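Local coordinates for NADH oxidoreductase (Mesorhizobium loti, PDB 3PI7), which probably works as an NAD(P)H-dependent oxidoreductase, perhaps a quinone reductase, joining a GroES-like domain to a Rossmann domain for the dinucleotide, at residues A223-V228 and A246-N251; G40-P45 and S115-W120; L177-I182 and I202-D207; A153-D158 and E286-S291. All coordinates share one frame; numbering follows the deposited sequence.

Interaction 1. Residues A223-V228 and A246-N251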
loop_
_atom_site.group_PDB
_atom_site.type_symbol
_atom_site.label_atom_id
_atom_site.label_comp_id
_atom_site.label_asym_id
_atom_site.label_seq_id
_atom_site.Cartn_x
_atom_site.Cartn_y
_atom_site.Cartn_z
ATOM N N ALA A 223 18.481 -14.915 0.805
ATOM C CA ALA A 223 19.724 -14.480 1.461
ATOM C C ALA A 223 20.495 -13.497 0.544
ATOM O O ALA A 223 20.896 -12.439 1.009
ATOM C CB ALA A 223 20.589 -15.677 1.829
ATOM N N THR A 224 20.610 -13.808 -0.756
ATOM C CA THR A 224 21.222 -12.946 -1.777
ATOM C C THR A 224 20.427 -11.654 -1.834
ATOM O O THR A 224 20.998 -10.564 -1.849
ATOM C CB THR A 224 21.215 -13.683 -3.135
ATOM O OG1 THR A 224 21.993 -14.857 -3.004
ATOM C CG2 THR A 224 21.780 -12.835 -4.283
ATOM N N LEU A 225 19.096 -11.781 -1.846
ATOM C CA LEU A 225 18.186 -10.642 -1.879
ATOM C C LEU A 225 18.493 -9.648 -0.755
ATOM O O LEU A 225 18.672 -8.457 -1.043
ATOM C CB LEU A 225 16.741 -11.160 -1.803
ATOM C CG LEU A 225 15.593 -10.165 -1.758
ATOM C CD1 LEU A 225 15.614 -9.231 -2.962
ATOM C CD2 LEU A 225 14.311 -10.895 -1.666
ATOM N N ARG A 226 18.580 -10.129 0.511
ATOM C CA ARG A 226 18.868 -9.273 1.658
ATOM C C ARG A 226 20.235 -8.616 1.527
ATOM O O ARG A 226 20.367 -7.447 1.884
ATOM C CB ARG A 226 18.753 -10.051 2.980
ATOM C CG ARG A 226 17.339 -10.570 3.162
ATOM C CD ARG A 226 16.996 -11.055 4.550
ATOM N NE ARG A 226 15.566 -11.366 4.604
ATOM C CZ ARG A 226 14.613 -10.475 4.859
ATOM N NH1 ARG A 226 14.927 -9.216 5.145
ATOM N NH2 ARG A 226 13.341 -10.839 4.849
ATOM N N GLU A 227 21.231 -9.325 0.979
ATOM C CA GLU A 227 22.565 -8.736 0.791
ATOM C C GLU A 227 22.490 -7.601 -0.208
ATOM O O GLU A 227 23.042 -6.531 0.029
ATOM C CB GLU A 227 23.568 -9.796 0.328
ATOM C CG GLU A 227 23.989 -10.773 1.422
ATOM C CD GLU A 227 24.849 -11.913 0.919
ATOM O OE1 GLU A 227 25.456 -11.768 -0.163
ATOM O OE2 GLU A 227 24.974 -12.928 1.642
ATOM N N VAL A 228 21.739 -7.801 -1.286
ATOM C CA VAL A 228 21.610 -6.759 -2.322
ATOM C C VAL A 228 20.804 -5.561 -1.773
ATOM O O VAL A 228 21.151 -4.412 -2.046
ATOM C CB VAL A 228 20.982 -7.349 -3.617
ATOM C CG1 VAL A 228 20.735 -6.240 -4.647
ATOM C CG2 VAL A 228 21.912 -8.423 -4.201
ATOM N N ALA A 246 7.184 -11.253 -4.942
ATOM C CA ALA A 246 7.085 -9.826 -4.632
ATOM C C ALA A 246 6.964 -9.590 -3.115
ATOM O O ALA A 246 7.482 -8.588 -2.609
ATOM C CB ALA A 246 5.923 -9.225 -5.384
ATOM N N SER A 247 6.299 -10.517 -2.408
ATOM C CA SER A 247 6.147 -10.456 -0.951
ATOM C C SER A 247 7.525 -10.461 -0.289
ATOM O O SER A 247 7.779 -9.654 0.613
ATOM C CB SER A 247 5.319 -11.637 -0.457
ATOM O OG SER A 247 5.277 -11.634 0.961
ATOM N N ALA A 248 8.421 -11.351 -0.757
ATOM C CA ALA A 248 9.793 -11.493 -0.256
ATOM C C ALA A 248 10.607 -10.258 -0.545
ATOM O O ALA A 248 11.333 -9.774 0.327
ATOM C CB ALA A 248 10.455 -12.709 -0.891
ATOM N N ILE A 249 10.492 -9.725 -1.781
ATOM C CA ILE A 249 11.249 -8.532 -2.155
ATOM C C ILE A 249 10.839 -7.366 -1.254
ATOM O O ILE A 249 11.681 -6.750 -0.649
ATOM C CB ILE A 249 11.020 -8.218 -3.649
ATOM C CG1 ILE A 249 11.735 -9.280 -4.521
ATOM C CG2 ILE A 249 11.501 -6.785 -3.989
ATOM C CD1 ILE A 249 11.328 -9.196 -5.983
ATOM N N PHE A 250 9.532 -7.069 -1.185
ATOM C CA PHE A 250 9.029 -5.994 -0.360
ATOM C C PHE A 250 9.510 -6.117 1.081
ATOM O O PHE A 250 9.973 -5.141 1.668
ATOM C CB PHE A 250 7.508 -6.003 -0.408
ATOM C CG PHE A 250 6.878 -4.887 0.388
ATOM C CD1 PHE A 250 7.088 -3.554 0.032
ATOM C CD2 PHE A 250 6.008 -5.167 1.443
ATOM C CE1 PHE A 250 6.457 -2.523 0.725
ATOM C CE2 PHE A 250 5.362 -4.137 2.126
ATOM C CZ PHE A 250 5.590 -2.821 1.759
ATOM N N ASN A 251 9.427 -7.322 1.642
ATOM C CA ASN A 251 9.854 -7.581 3.007
ATOM C C ASN A 251 11.335 -7.224 3.239
ATOM O O ASN A 251 11.694 -6.707 4.301
ATOM C CB ASN A 251 9.634 -9.060 3.307
ATOM C CG ASN A 251 9.882 -9.442 4.745
ATOM O OD1 ASN A 251 10.820 -10.181 5.062
ATOM N ND2 ASN A 251 9.084 -8.913 5.631
HETATM O O HOH W 1 13.425 -6.683 6.612
#
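L225 and R226, neighbours on one helix, reach the next helix with an apolar and a polar side chain respectively. The CB of L225 is directed toward the partner helix; with CG anti to the backbone N (chi1 177°), its CD2 lies against the backbone of A248 and I249, 3.8 Å from A248 O and 3.9 Å from I249 CA. The CD2 methyl also meets A248 CB at 4.3 Å and I249 CG1 at 4.2 Å. I249 directs its CB away from this helix, so L225 touches the base of its chain, nearly perpendicular to it; the small A248 lets the methyl come close to the helix backbone. Further out, in one of two modelled R226 conformers, NH2 tentatively donates to N251 OD1 at 2.6 Å. The acceptor lies in the guanidinium plane, which stands almost upright to the amide, and the N-H...O angle of 135° is far from straight. Helices 221-232 and 243-252 follow strands 212-215 and 236-239, consecutive in the chain though not adjacent in the Rossmann sheet, and cover the same face of it; the axes of segments 223-228 and 246-251 run 36° from parallel. For this conformer a water may extend the bridge, accepting from R226 NH1 at 3.3 Å and donating to N251 O at 2.9 Å. In the second shell, N251 O also receives Q277 NE2, and I249 turns inward onto F237 of the sheet.

Interaction 2. Residues G40-P45 and S115-W120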
loop_
_atom_site.group_PDB
_atom_site.type_symbol
_atom_site.label_atom_id
_atom_site.label_comp_id
_atom_site.label_asym_id
_atom_site.label_seq_id
_atom_site.Cartn_x
_atom_site.Cartn_y
_atom_site.Cartn_z
ATOM N N GLY A 40 -12.215 -15.217 -37.442
ATOM C CA GLY A 40 -13.486 -15.078 -38.139
ATOM C C GLY A 40 -13.462 -13.955 -39.138
ATOM O O GLY A 40 -12.500 -13.197 -39.209
ATOM N N ARG A 41 -14.503 -13.885 -39.947
ATOM C CA ARG A 41 -14.697 -12.813 -40.916
ATOM C C ARG A 41 -15.899 -12.057 -40.406
ATOM O O ARG A 41 -16.936 -12.670 -40.174
ATOM C CB ARG A 41 -14.920 -13.365 -42.345
ATOM C CG ARG A 41 -13.668 -13.954 -42.988
ATOM C CD ARG A 41 -13.771 -14.042 -44.510
ATOM N NE ARG A 41 -13.740 -12.711 -45.148
ATOM C CZ ARG A 41 -12.630 -12.020 -45.399
ATOM N NH1 ARG A 41 -11.442 -12.513 -45.065
ATOM N NH2 ARG A 41 -12.701 -10.821 -45.954
ATOM N N ILE A 42 -15.752 -10.760 -40.153
ATOM C CA ILE A 42 -16.827 -9.950 -39.600
ATOM C C ILE A 42 -16.899 -8.622 -40.332
ATOM O O ILE A 42 -15.963 -8.247 -41.017
ATOM C CB ILE A 42 -16.638 -9.724 -38.061
ATOM C CG1 ILE A 42 -15.325 -8.998 -37.723
ATOM C CG2 ILE A 42 -16.765 -11.039 -37.260
ATOM C CD1 ILE A 42 -15.405 -8.266 -36.335
ATOM N N ALA A 43 -17.994 -7.898 -40.142
ATOM C CA ALA A 43 -18.152 -6.585 -40.732
ATOM C C ALA A 43 -17.127 -5.611 -40.175
ATOM O O ALA A 43 -16.765 -5.658 -38.992
ATOM C CB ALA A 43 -19.561 -6.063 -40.459
ATOM N N VAL A 44 -16.618 -4.748 -41.060
ATOM C CA VAL A 44 -15.698 -3.707 -40.661
ATOM C C VAL A 44 -16.516 -2.675 -39.858
ATOM O O VAL A 44 -17.569 -2.235 -40.313
ATOM C CB VAL A 44 -14.963 -3.085 -41.879
ATOM C CG1 VAL A 44 -14.162 -1.842 -41.479
ATOM C CG2 VAL A 44 -14.053 -4.123 -42.543
ATOM N N PRO A 45 -16.069 -2.308 -38.638
ATOM C CA PRO A 45 -16.824 -1.325 -37.862
ATOM C C PRO A 45 -16.730 0.087 -38.430
ATOM O O PRO A 45 -15.842 0.395 -39.226
ATOM C CB PRO A 45 -16.168 -1.405 -36.481
ATOM C CG PRO A 45 -14.699 -1.730 -36.816
ATOM C CD PRO A 45 -14.838 -2.735 -37.934
ATOM N N SER A 115 -12.402 1.016 -27.165
ATOM C CA SER A 115 -13.211 1.050 -28.410
ATOM C C SER A 115 -13.969 -0.269 -28.666
ATOM O O SER A 115 -15.013 -0.273 -29.336
ATOM C CB SER A 115 -12.314 1.312 -29.622
ATOM O OG SER A 115 -11.592 0.130 -29.959
ATOM N N ASN A 116 -13.432 -1.383 -28.138
ATOM C CA ASN A 116 -13.984 -2.717 -28.339
ATOM C C ASN A 116 -13.938 -3.130 -29.837
ATOM O O ASN A 116 -14.728 -3.957 -30.278
ATOM C CB ASN A 116 -15.389 -2.838 -27.741
ATOM C CG ASN A 116 -15.316 -2.918 -26.230
ATOM O OD1 ASN A 116 -14.499 -3.669 -25.685
ATOM N ND2 ASN A 116 -16.206 -2.189 -25.534
ATOM N N TRP A 117 -12.926 -2.619 -30.559
ATOM C CA TRP A 117 -12.545 -2.980 -31.934
ATOM C C TRP A 117 -11.038 -3.032 -31.938
ATOM O O TRP A 117 -10.372 -2.051 -32.265
ATOM C CB TRP A 117 -13.091 -1.986 -32.970
ATOM C CG TRP A 117 -14.579 -2.025 -33.033
ATOM C CD1 TRP A 117 -15.446 -1.135 -32.477
ATOM C CD2 TRP A 117 -15.371 -3.102 -33.537
ATOM N NE1 TRP A 117 -16.741 -1.545 -32.691
ATOM C CE2 TRP A 117 -16.723 -2.769 -33.305
ATOM C CE3 TRP A 117 -15.073 -4.301 -34.210
ATOM C CZ2 TRP A 117 -17.769 -3.587 -33.712
ATOM C CZ3 TRP A 117 -16.120 -5.123 -34.607
ATOM C CH2 TRP A 117 -17.449 -4.762 -34.354
ATOM N N GLY A 118 -10.524 -4.172 -31.508
ATOM C CA GLY A 118 -9.103 -4.377 -31.277
ATOM C C GLY A 118 -8.190 -4.391 -32.464
ATOM O O GLY A 118 -8.625 -4.530 -33.607
ATOM N N SER A 119 -6.888 -4.384 -32.170
ATOM C CA SER A 119 -5.896 -4.357 -33.236
ATOM C C SER A 119 -5.648 -5.721 -33.913
ATOM O O SER A 119 -4.916 -5.747 -34.886
ATOM C CB SER A 119 -4.577 -3.837 -32.682
ATOM O OG SER A 119 -4.094 -4.684 -31.659
ATOM N N TRP A 120 -6.163 -6.837 -33.386
ATOM C CA TRP A 120 -5.917 -8.181 -33.966
ATOM C C TRP A 120 -6.998 -8.445 -35.024
ATOM O O TRP A 120 -7.848 -9.337 -34.913
ATOM C CB TRP A 120 -5.872 -9.268 -32.885
ATOM C CG TRP A 120 -4.774 -9.081 -31.883
ATOM C CD1 TRP A 120 -3.799 -8.123 -31.881
ATOM C CD2 TRP A 120 -4.567 -9.863 -30.716
ATOM N NE1 TRP A 120 -3.006 -8.258 -30.778
ATOM C CE2 TRP A 120 -3.441 -9.327 -30.047
ATOM C CE3 TRP A 120 -5.220 -10.968 -30.168
ATOM C CZ2 TRP A 120 -2.951 -9.870 -28.863
ATOM C CZ3 TRP A 120 -4.722 -11.514 -28.989
ATOM C CH2 TRP A 120 -3.634 -10.936 -28.331
#
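P45 sets the CB-CG edge of its ring over one face of the W117 indole, and this is the tight part of the contact. Its CB sits 3.6 Å from the centroid of the five-membered ring, only 17° off the ring normal, a CH-pi interaction in which the slightly polarised C-H groups of proline meet the electron-rich face. CB lies over the bond shared by the two rings; CG sits beside CD2, near the rim of the indole, 3.6 Å from W117 CD2, so one edge of the pyrrolidine, not its whole ring, makes the contact. The benzo end is met differently: I42 CD1 comes up at the ring edge, near its plane, 3.7 Å from W117 CZ3. With chi1 at 60°, I42 holds CG1 between the backbone N and the carbonyl carbon, which sends the longer branch toward the tryptophan.

Outward the contact thins. A43 O comes no nearer than 4.5 Å to W117 CZ3, and A43 itself is exposed. A glycerol, probably from crystallisation, lies about 4 Å from the tryptophan side chain. The loop before W117 is held by S115, whose OG accepts from W117 N at 3.1 Å in an ST turn, while V125 packs on both P45 and W117. In this way the two-stranded antiparallel sheet 10-16/37-43 is pinned to the loop entering strand 123-127, within the GroES-like domain of a medium-chain reductase.

Interaction 3. Residues L177-I182 and I202-D207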
loop_
_atom_site.group_PDB
_atom_site.type_symbol
_atom_site.label_atom_id
_atom_site.label_comp_id
_atom_site.label_asym_id
_atom_site.label_seq_id
_atom_site.Cartn_x
_atom_site.Cartn_y
_atom_site.Cartn_z
ATOM N N LEU A 177 9.134 -4.363 -21.292
ATOM C CA LEU A 177 8.988 -3.154 -20.494
ATOM C C LEU A 177 10.216 -2.944 -19.569
ATOM O O LEU A 177 10.806 -1.841 -19.542
ATOM C CB LEU A 177 7.693 -3.248 -19.692
ATOM C CG LEU A 177 7.382 -2.126 -18.712
ATOM C CD1 LEU A 177 7.488 -0.741 -19.357
ATOM C CD2 LEU A 177 5.985 -2.309 -18.148
ATOM N N CYS A 178 10.604 -4.001 -18.843
ATOM C CA CYS A 178 11.751 -3.907 -17.935
ATOM C C CYS A 178 13.011 -3.579 -18.713
ATOM O O CYS A 178 13.814 -2.752 -18.256
ATOM C CB CYS A 178 11.908 -5.178 -17.111
ATOM S SG CYS A 178 10.636 -5.380 -15.836
ATOM N N LYS A 179 13.168 -4.157 -19.912
ATOM C CA LYS A 179 14.331 -3.855 -20.724
ATOM C C LYS A 179 14.349 -2.389 -21.148
ATOM O O LYS A 179 15.417 -1.793 -21.152
ATOM C CB LYS A 179 14.432 -4.797 -21.933
ATOM C CG LYS A 179 14.660 -6.242 -21.482
ATOM C CD LYS A 179 15.149 -7.173 -22.596
ATOM C CE LYS A 179 14.084 -7.542 -23.588
ATOM N NZ LYS A 179 14.575 -8.627 -24.483
ATOM N N LEU A 180 13.190 -1.779 -21.463
ATOM C CA LEU A 180 13.173 -0.346 -21.791
ATOM C C LEU A 180 13.582 0.497 -20.561
ATOM O O LEU A 180 14.314 1.480 -20.686
ATOM C CB LEU A 180 11.775 0.088 -22.263
ATOM C CG LEU A 180 11.301 -0.400 -23.636
ATOM C CD1 LEU A 180 9.882 -0.014 -23.855
ATOM C CD2 LEU A 180 12.180 0.118 -24.746
ATOM N N ILE A 181 13.069 0.138 -19.381
ATOM C CA ILE A 181 13.380 0.876 -18.148
ATOM C C ILE A 181 14.853 0.721 -17.812
ATOM O O ILE A 181 15.485 1.698 -17.439
ATOM C CB ILE A 181 12.454 0.457 -16.972
ATOM C CG1 ILE A 181 11.010 0.826 -17.346
ATOM C CG2 ILE A 181 12.872 1.181 -15.635
ATOM C CD1 ILE A 181 9.930 0.377 -16.365
ATOM N N ILE A 182 15.396 -0.496 -17.982
ATOM C CA ILE A 182 16.823 -0.747 -17.716
ATOM C C ILE A 182 17.676 0.221 -18.580
ATOM O O ILE A 182 18.591 0.855 -18.046
ATOM C CB ILE A 182 17.212 -2.243 -17.916
ATOM C CG1 ILE A 182 16.607 -3.117 -16.806
ATOM C CG2 ILE A 182 18.748 -2.388 -17.890
ATOM C CD1 ILE A 182 16.596 -4.635 -17.072
ATOM N N ILE A 202 20.516 -13.684 -17.445
ATOM C CA ILE A 202 21.362 -12.832 -16.610
ATOM C C ILE A 202 22.277 -11.971 -17.495
ATOM O O ILE A 202 22.238 -10.740 -17.390
ATOM C CB ILE A 202 22.130 -13.663 -15.540
ATOM C CG1 ILE A 202 21.117 -14.249 -14.520
ATOM C CG2 ILE A 202 23.203 -12.830 -14.831
ATOM C CD1 ILE A 202 21.653 -15.246 -13.501
ATOM N N ALA A 203 23.080 -12.605 -18.377
ATOM C CA ALA A 203 24.019 -11.872 -19.227
ATOM C C ALA A 203 23.333 -10.788 -20.054
ATOM O O ALA A 203 23.830 -9.661 -20.083
ATOM C CB ALA A 203 24.774 -12.828 -20.141
ATOM N N LEU A 204 22.172 -11.086 -20.670
ATOM C CA LEU A 204 21.559 -10.075 -21.522
ATOM C C LEU A 204 21.060 -8.889 -20.727
ATOM O O LEU A 204 21.169 -7.756 -21.212
ATOM C CB LEU A 204 20.463 -10.627 -22.444
ATOM C CG LEU A 204 19.086 -10.995 -21.886
ATOM C CD1 LEU A 204 18.109 -9.845 -22.084
ATOM C CD2 LEU A 204 18.516 -12.197 -22.656
ATOM N N LEU A 205 20.502 -9.137 -19.532
ATOM C CA LEU A 205 19.972 -8.031 -18.721
ATOM C C LEU A 205 21.096 -7.193 -18.157
ATOM O O LEU A 205 20.984 -5.971 -18.132
ATOM C CB LEU A 205 19.023 -8.519 -17.619
ATOM C CG LEU A 205 17.720 -9.057 -18.191
ATOM C CD1 LEU A 205 16.852 -9.638 -17.132
ATOM C CD2 LEU A 205 16.962 -7.995 -19.019
ATOM N N LYS A 206 22.225 -7.827 -17.809
ATOM C CA LYS A 206 23.378 -7.075 -17.340
ATOM C C LYS A 206 23.973 -6.256 -18.481
ATOM O O LYS A 206 24.396 -5.114 -18.263
ATOM C CB LYS A 206 24.404 -8.016 -16.738
ATOM C CG LYS A 206 24.086 -8.355 -15.302
ATOM C CD LYS A 206 24.996 -9.441 -14.778
ATOM C CE LYS A 206 24.724 -9.710 -13.321
ATOM N NZ LYS A 206 25.558 -10.819 -12.790
ATOM N N ASP A 207 23.935 -6.805 -19.710
ATOM C CA ASP A 207 24.445 -6.135 -20.904
ATOM C C ASP A 207 23.723 -4.815 -21.165
ATOM O O ASP A 207 24.367 -3.821 -21.473
ATOM C CB ASP A 207 24.310 -7.045 -22.128
ATOM C CG ASP A 207 24.914 -6.443 -23.378
ATOM O OD1 ASP A 207 26.149 -6.201 -23.383
ATOM O OD2 ASP A 207 24.152 -6.188 -24.341
#
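In K179, chi1 (-65°) and an anti chi2 place CG and CD against L205 and L204 on the neighbouring helix; the bend at chi3 (-74°) turns only the outer CE and NZ. L205 answers with a chi1 that sets its own CG opposite the carbonyl carbon, and chi2 then sends CD2 between K179 and I182. That methyl is the hub of the contact: it lies 3.8 Å from K179 CG and 3.9 Å from I182 CD1. I182 and K179 are one helical turn apart, near enough in angle to face the same neighbour, and both cross L205 at about a right angle, so that the leucine branch enters across their chains rather than lying along them. L204 adds a thinner edge, its CD1 4.0 Å from K179 CD.

Helices 176-188 and 202-208 follow the first two strands of the Rossmann sheet, 167-170 and 191-196. They link these and strand 212-215 in successive beta-alpha-beta units and lie on the same side of the sheet, so they run in roughly the same direction; the axes of segments 177-182 and 202-207 are 39° apart and 10.6 Å distant at closest approach.

The residue types follow the depth of their places. I182 and L205 are buried and share a floor, for both rest on V194 of the strand between the two helices, and L205 reaches V196 as well. K179 is nearer the surface, where a lysine can give its methylenes to the leucines and carry its ammonium group at the far end of the chain. L204, also partly exposed, leans on N342 in a loop.

Interaction 4. Residues A153-D158 and E286-S291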
loop_
_atom_site.group_PDB
_atom_site.type_symbol
_atom_site.label_atom_id
_atom_site.label_comp_id
_atom_site.label_asym_id
_atom_site.label_seq_id
_atom_site.Cartn_x
_atom_site.Cartn_y
_atom_site.Cartn_z
ATOM N N ALA A 153 7.170 2.833 -19.569
ATOM C CA ALA A 153 8.566 2.928 -19.122
ATOM C C ALA A 153 8.895 4.343 -18.720
ATOM O O ALA A 153 9.555 4.558 -17.706
ATOM C CB ALA A 153 9.533 2.466 -20.205
ATOM N N ILE A 154 8.486 5.311 -19.522
ATOM C CA ILE A 154 8.768 6.706 -19.203
ATOM C C ILE A 154 8.073 7.075 -17.914
ATOM O O ILE A 154 8.699 7.633 -17.019
ATOM C CB ILE A 154 8.366 7.630 -20.378
ATOM C CG1 ILE A 154 9.343 7.384 -21.560
ATOM C CG2 ILE A 154 8.354 9.145 -19.948
ATOM C CD1 ILE A 154 8.841 7.936 -22.932
ATOM N N ALA A 155 6.778 6.767 -17.820
ATOM C CA ALA A 155 6.019 7.174 -16.652
ATOM C C ALA A 155 6.541 6.526 -15.362
ATOM O O ALA A 155 6.666 7.213 -14.356
ATOM C CB ALA A 155 4.556 6.834 -16.856
HETATM N N MSE A 156 6.883 5.237 -15.398
HETATM C CA MSE A 156 7.346 4.555 -14.198
HETATM C C MSE A 156 8.797 4.896 -13.888
HETATM O O MSE A 156 9.135 5.041 -12.723
HETATM C CB MSE A 156 7.132 3.038 -14.308
HETATM C CG MSE A 156 5.636 2.689 -14.281
HETATM SE SE MSE A 156 5.257 0.814 -13.802
HETATM C CE MSE A 156 6.622 0.191 -14.887
ATOM N N PHE A 157 9.627 5.100 -14.899
ATOM C CA PHE A 157 10.989 5.513 -14.611
ATOM C C PHE A 157 10.971 6.925 -13.972
ATOM O O PHE A 157 11.824 7.197 -13.118
ATOM C CB PHE A 157 11.882 5.432 -15.844
ATOM C CG PHE A 157 13.307 5.757 -15.489
ATOM C CD1 PHE A 157 14.017 4.966 -14.585
ATOM C CD2 PHE A 157 13.932 6.882 -16.019
ATOM C CE1 PHE A 157 15.324 5.304 -14.216
ATOM C CE2 PHE A 157 15.246 7.197 -15.666
ATOM C CZ PHE A 157 15.921 6.418 -14.749
ATOM N N ASP A 158 9.967 7.786 -14.321
ATOM C CA ASP A 158 9.817 9.119 -13.726
ATOM C C ASP A 158 9.612 8.970 -12.199
ATOM O O ASP A 158 10.114 9.777 -11.434
ATOM C CB ASP A 158 8.648 9.887 -14.374
ATOM C CG ASP A 158 8.996 10.745 -15.590
ATOM O OD1 ASP A 158 10.207 10.926 -15.870
ATOM O OD2 ASP A 158 8.057 11.278 -16.230
ATOM N N GLU A 286 1.146 0.460 -3.653
ATOM C CA GLU A 286 0.241 1.156 -4.558
ATOM C C GLU A 286 0.200 0.429 -5.896
ATOM O O GLU A 286 0.889 -0.575 -6.063
ATOM C CB GLU A 286 0.720 2.602 -4.750
ATOM C CG GLU A 286 2.155 2.676 -5.212
ATOM C CD GLU A 286 2.787 4.053 -5.144
ATOM O OE1 GLU A 286 2.698 4.789 -6.153
ATOM O OE2 GLU A 286 3.420 4.371 -4.113
ATOM N N GLY A 287 -0.589 0.961 -6.824
ATOM C CA GLY A 287 -0.654 0.412 -8.166
ATOM C C GLY A 287 -0.271 1.451 -9.197
ATOM O O GLY A 287 -0.240 2.650 -8.918
ATOM N N PHE A 288 0.043 0.989 -10.384
ATOM C CA PHE A 288 0.291 1.881 -11.487
ATOM C C PHE A 288 -0.504 1.359 -12.663
ATOM O O PHE A 288 -0.386 0.179 -12.988
ATOM C CB PHE A 288 1.798 1.951 -11.842
ATOM C CG PHE A 288 2.000 2.853 -13.033
ATOM C CD1 PHE A 288 1.918 2.349 -14.331
ATOM C CD2 PHE A 288 2.207 4.217 -12.863
ATOM C CE1 PHE A 288 2.079 3.188 -15.432
ATOM C CE2 PHE A 288 2.358 5.060 -13.975
ATOM C CZ PHE A 288 2.260 4.539 -15.244
ATOM N N TRP A 289 -1.213 2.261 -13.349
ATOM C CA TRP A 289 -2.002 1.947 -14.525
ATOM C C TRP A 289 -1.776 3.055 -15.533
ATOM O O TRP A 289 -2.031 4.212 -15.229
ATOM C CB TRP A 289 -3.475 1.821 -14.134
ATOM C CG TRP A 289 -4.402 1.383 -15.227
ATOM C CD1 TRP A 289 -4.087 0.740 -16.388
ATOM C CD2 TRP A 289 -5.824 1.513 -15.208
ATOM N NE1 TRP A 289 -5.234 0.508 -17.122
ATOM C CE2 TRP A 289 -6.311 1.004 -16.432
ATOM C CE3 TRP A 289 -6.732 2.074 -14.300
ATOM C CZ2 TRP A 289 -7.680 0.951 -16.725
ATOM C CZ3 TRP A 289 -8.086 2.030 -14.592
ATOM C CH2 TRP A 289 -8.546 1.483 -15.796
ATOM N N LEU A 290 -1.187 2.710 -16.685
ATOM C CA LEU A 290 -0.858 3.750 -17.685
ATOM C C LEU A 290 -2.087 4.583 -18.072
ATOM O O LEU A 290 -1.986 5.813 -18.099
ATOM C CB LEU A 290 -0.212 3.115 -18.913
ATOM C CG LEU A 290 0.156 4.093 -20.051
ATOM C CD1 LEU A 290 1.207 5.137 -19.621
ATOM C CD2 LEU A 290 0.518 3.344 -21.279
ATOM N N SER A 291 -3.259 3.939 -18.272
ATOM C CA SER A 291 -4.484 4.691 -18.611
ATOM C C SER A 291 -4.807 5.725 -17.543
ATOM O O SER A 291 -5.140 6.860 -17.891
ATOM C CB SER A 291 -5.675 3.764 -18.832
ATOM O OG SER A 291 -5.418 2.846 -19.882
#
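M156 and F288 approach with CA atoms 8.0 Å apart where the extended chain leaving strand 284-287 passes helix 148-163, just before W289 takes the N-cap position of the next helix. F288 aims its CB at the helix, and with CG anti to the backbone N (chi1 178°) the phenyl ring reaches A155 and M156. The selenomethionine at 156, a label in place of methionine, puts CG almost directly above the ring: 3.6 Å from the centroid and 8° off its normal, a CH-pi contact. SE follows CG beside the ring in a Met-aromatic contact, 4.3 Å from the centroid and 3.7 Å from F288 CD1, approaching obliquely; the bend at chi3 turns only the terminal CE. A155 CB approaches F288 CZ obliquely, 3.6 Å away; alanine suits this spot because the ring comes close to the helix. Y262 touches both F288 and M156. No hydrogen bond crosses between the segments, so the contact rests on dispersion and on the attraction of polarisable selenium and C-H groups to the aromatic ring, chemistry well matched to three buried side chains.

Interactions 1, 3 and 4 belong to the Rossmann part of the chain, whereas interaction 2 lies in the GroES-like part, on the other side of the chain's centre and about 45 Å from interaction 1, centre to centre. Interactions 3 and 4 touch: I181 CD1 meets M156 CE at 3.6 Å and I181 CG1 meets A153 CB at 3.6 Å, making helices 148-163, 176-188 and 202-208 one continuous layer. Interaction 1 packs the opposite face of the parallel sheet, its centre about 19 Å from that of interaction 3. Next to F288, W289 meets F280 of the second subunit edge-to-face. As in relatives, NADPH would probably bind at the C-terminal ends of the parallel strands, though no cofactor is bound here.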